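Long-range contact in Sca-family protein (PDB 4LQ8), which is a rickettsial surface cell antigen, probably involved in cell adhesion, seen here as its N-terminal head domain: residues Q272-I276 against M315-N321. Residue numbers count along the deposited sequence, not the author numbering.
Sequences QLKEI and MKEVELN
Strand 272-276 crosses the C-terminal part, 315-320, of helix 308-320 at -103°, with a closest axis approach of 6.8 Å. The strand is extended (Leu273 phi/psi -67/111) except at Lys274 (-104/-28). Lys274 and Val318 are nearest, CA to CA at 5.0 Å. Val318, Asn321 and Leu273 carry most of the contact. Val318 (chi1 t) packs against the strand side chains Leu273 (chi1 t, chi2 p) and Ile276. Val318 CG2 lies 3.8 Å from Leu273 CG and 4.0 Å from Ile276 CG2. Val318 CG1 lies 3.6 Å from Lys274 O. One turn earlier, Met315 SD meets Ile276 CD1 at 3.6 Å. Asn321 (-96/20, chi1 m) is the first residue past the helix. Asn321 ND2 donates to Leu273 O at 2.7 Å, almost linearly, and to Glu317 OE2 at 3.0 Å. Waters bridge Leu273 N to Glu317 OE2 and Lys274 O to Asn321 O. Lys274 and Glu275 both face His262 of strand 258-265, forming a classic beta bulge. The Glu275 carboxylate hydrogen-bonds to Ser325 OG and Gln324 N and salt-bridges Arg70. This is helix-on-sheet packing: a helix crosses a bulged strand of the mixed sheet almost at right angles, with an apolar core and an asparagine after the helix bonded to the strand backbone.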
ATOM      1  N   GLN A 272      14.242   0.151   9.889  1.00 35.76           N
ATOM      2  CA  GLN A 272      14.520   0.702   8.566  1.00 35.18           C
ATOM      3  C   GLN A 272      13.360   0.354   7.633  1.00 34.50           C
ATOM      4  O   GLN A 272      13.006  -0.820   7.529  1.00 32.31           O
ATOM      5  CB  GLN A 272      15.842   0.114   8.033  1.00 37.67           C
ATOM      6  CG  GLN A 272      16.393   0.849   6.829  1.00 62.54           C
ATOM      7  CD  GLN A 272      17.853   0.560   6.608  1.00 88.93           C
ATOM      8  OE1 GLN A 272      18.268  -0.586   6.412  1.00 85.57           O
ATOM      9  NE2 GLN A 272      18.661   1.607   6.603  1.00 82.58           N
ATOM     10  N   LEU A 273      12.779   1.365   6.954  1.00 28.81           N
ATOM     11  CA  LEU A 273      11.664   1.140   6.041  1.00 26.94           C
ATOM     12  C   LEU A 273      12.120   0.331   4.822  1.00 29.80           C
ATOM     13  O   LEU A 273      12.904   0.821   4.009  1.00 30.89           O
ATOM     14  CB  LEU A 273      11.000   2.468   5.661  1.00 25.86           C
ATOM     15  CG  LEU A 273       9.780   2.412   4.709  1.00 27.88           C
ATOM     16  CD1 LEU A 273       8.635   1.543   5.282  1.00 24.82           C
ATOM     17  CD2 LEU A 273       9.280   3.824   4.426  1.00 27.42           C
ATOM     18  N   LYS A 274      11.652  -0.930   4.724  1.00 23.63           N
ATOM     19  CA  LYS A 274      12.063  -1.844   3.649  1.00 23.60           C
ATOM     20  C   LYS A 274      11.004  -2.019   2.583  1.00 27.87           C
ATOM     21  O   LYS A 274      11.312  -2.384   1.440  1.00 25.92           O
ATOM     22  CB  LYS A 274      12.406  -3.244   4.252  1.00 25.96           C
ATOM     23  CG  LYS A 274      13.553  -3.229   5.292  1.00 32.52           C
ATOM     24  CD  LYS A 274      14.925  -3.104   4.656  1.00 35.68           C
ATOM     25  CE  LYS A 274      16.018  -2.996   5.685  1.00 66.87           C
ATOM     26  NZ  LYS A 274      17.349  -2.830   5.040  1.00 84.24           N
ATOM     27  N   GLU A 275       9.741  -1.848   2.973  1.00 25.78           N
ATOM     28  CA  GLU A 275       8.650  -2.138   2.050  1.00 24.71           C
ATOM     29  C   GLU A 275       7.382  -1.486   2.491  1.00 26.88           C
ATOM     30  O   GLU A 275       7.192  -1.211   3.675  1.00 26.64           O
ATOM     31  CB  GLU A 275       8.435  -3.671   2.033  1.00 25.94           C
ATOM     32  CG  GLU A 275       7.932  -4.250   0.729  1.00 36.14           C
ATOM     33  CD  GLU A 275       8.814  -3.989  -0.481  1.00 37.58           C
ATOM     34  OE1 GLU A 275       8.567  -2.983  -1.174  1.00 28.59           O
ATOM     35  OE2 GLU A 275       9.758  -4.766  -0.729  1.00 32.04           O
ATOM     36  N   ILE A 276       6.509  -1.239   1.524  1.00 23.18           N
ATOM     37  CA  ILE A 276       5.145  -0.765   1.721  1.00 21.93           C
ATOM     38  C   ILE A 276       4.264  -1.560   0.768  1.00 26.10           C
ATOM     39  O   ILE A 276       4.775  -2.213  -0.151  1.00 25.48           O
ATOM     40  CB  ILE A 276       4.952   0.770   1.544  1.00 23.93           C
ATOM     41  CG1 ILE A 276       5.218   1.224   0.060  1.00 23.26           C
ATOM     42  CG2 ILE A 276       5.765   1.577   2.578  1.00 23.18           C
ATOM     43  CD1 ILE A 276       4.779   2.700  -0.255  1.00 25.34           C
ATOM     44  N   MET A 315       8.064   5.748  -0.738  1.00 22.76           N
ATOM     45  CA  MET A 315       8.500   5.069  -1.972  1.00 22.58           C
ATOM     46  C   MET A 315      10.012   5.277  -2.178  1.00 27.93           C
ATOM     47  O   MET A 315      10.733   4.301  -2.377  1.00 28.09           O
ATOM     48  CB  MET A 315       7.695   5.533  -3.198  1.00 23.78           C
ATOM     49  CG  MET A 315       6.375   4.779  -3.371  1.00 26.69           C
ATOM     50  SD  MET A 315       6.495   2.945  -3.417  1.00 29.47           S
ATOM     51  CE  MET A 315       7.463   2.729  -4.928  1.00 26.04           C
ATOM     52  N   LYS A 316      10.490   6.523  -2.025  1.00 26.01           N
ATOM     53  CA  LYS A 316      11.917   6.869  -2.118  1.00 27.26           C
ATOM     54  C   LYS A 316      12.806   6.058  -1.128  1.00 30.87           C
ATOM     55  O   LYS A 316      13.813   5.505  -1.548  1.00 31.50           O
ATOM     56  CB  LYS A 316      12.129   8.383  -1.937  1.00 29.63           C
ATOM     57  CG  LYS A 316      13.565   8.880  -2.193  1.00 45.15           C
ATOM     58  CD  LYS A 316      14.006   8.716  -3.653  1.00 66.92           C
ATOM     59  CE  LYS A 316      15.513   8.743  -3.825  1.00 87.42           C
ATOM     60  NZ  LYS A 316      15.920   8.420  -5.224  1.00 96.42           N
ATOM     61  N   GLU A 317      12.424   5.975   0.153  1.00 27.57           N
ATOM     62  CA  GLU A 317      13.169   5.230   1.180  1.00 27.25           C
ATOM     63  C   GLU A 317      13.170   3.708   0.893  1.00 27.97           C
ATOM     64  O   GLU A 317      14.217   3.066   1.010  1.00 27.01           O
ATOM     65  CB  GLU A 317      12.620   5.556   2.586  1.00 28.61           C
ATOM     66  CG  GLU A 317      13.343   4.908   3.761  1.00 29.97           C
ATOM     67  CD  GLU A 317      14.780   5.314   4.023  1.00 47.48           C
ATOM     68  OE1 GLU A 317      15.262   6.276   3.385  1.00 34.90           O
ATOM     69  OE2 GLU A 317      15.432   4.660   4.870  1.00 41.72           O
ATOM     70  N   VAL A 318      12.011   3.152   0.488  1.00 24.10           N
ATOM     71  CA  VAL A 318      11.840   1.746   0.118  1.00 23.19           C
ATOM     72  C   VAL A 318      12.825   1.388  -1.017  1.00 31.30           C
ATOM     73  O   VAL A 318      13.543   0.385  -0.912  1.00 32.91           O
ATOM     74  CB  VAL A 318      10.360   1.385  -0.225  1.00 25.40           C
ATOM     75  CG1 VAL A 318      10.244   0.032  -0.952  1.00 24.42           C
ATOM     76  CG2 VAL A 318       9.480   1.396   1.027  1.00 24.14           C
ATOM     77  N   GLU A 319      12.878   2.219  -2.075  1.00 28.66           N
ATOM     78  CA  GLU A 319      13.769   2.020  -3.230  1.00 28.19           C
ATOM     79  C   GLU A 319      15.242   2.084  -2.825  1.00 31.06           C
ATOM     80  O   GLU A 319      16.005   1.214  -3.225  1.00 27.27           O
ATOM     81  CB  GLU A 319      13.468   3.028  -4.343  1.00 29.38           C
ATOM     82  CG  GLU A 319      12.136   2.760  -5.047  1.00 38.32           C
ATOM     83  CD  GLU A 319      11.549   3.894  -5.874  1.00 62.61           C
ATOM     84  OE1 GLU A 319      12.150   4.996  -5.915  1.00 56.25           O
ATOM     85  OE2 GLU A 319      10.466   3.684  -6.467  1.00 56.13           O
ATOM     86  N   LEU A 320      15.619   3.057  -1.962  1.00 30.87           N
ATOM     87  CA  LEU A 320      16.995   3.180  -1.464  1.00 32.43           C
ATOM     88  C   LEU A 320      17.399   1.934  -0.643  1.00 35.87           C
ATOM     89  O   LEU A 320      18.566   1.546  -0.660  1.00 36.86           O
ATOM     90  CB  LEU A 320      17.186   4.471  -0.653  1.00 33.29           C
ATOM     91  CG  LEU A 320      17.233   5.781  -1.473  1.00 40.20           C
ATOM     92  CD1 LEU A 320      17.061   7.011  -0.565  1.00 40.92           C
ATOM     93  CD2 LEU A 320      18.558   5.911  -2.263  1.00 44.15           C
ATOM     94  N   ASN A 321      16.408   1.279   0.010  1.00 29.69           N
ATOM     95  CA  ASN A 321      16.620   0.090   0.837  1.00 28.62           C
ATOM     96  C   ASN A 321      16.360  -1.208   0.076  1.00 32.33           C
ATOM     97  O   ASN A 321      16.173  -2.260   0.687  1.00 32.63           O
ATOM     98  CB  ASN A 321      15.821   0.185   2.143  1.00 24.03           C
ATOM     99  CG  ASN A 321      16.298   1.299   3.039  1.00 38.29           C
ATOM    100  OD1 ASN A 321      17.450   1.706   2.991  1.00 39.81           O
ATOM    101  ND2 ASN A 321      15.423   1.844   3.844  1.00 30.18           N
TER
HETATM  102  O   HOH W   1      14.116   3.899   7.025  1.00 31.30           O
HETATM  103  O   HOH W   2      13.920  -3.695   1.288  1.00 35.53           O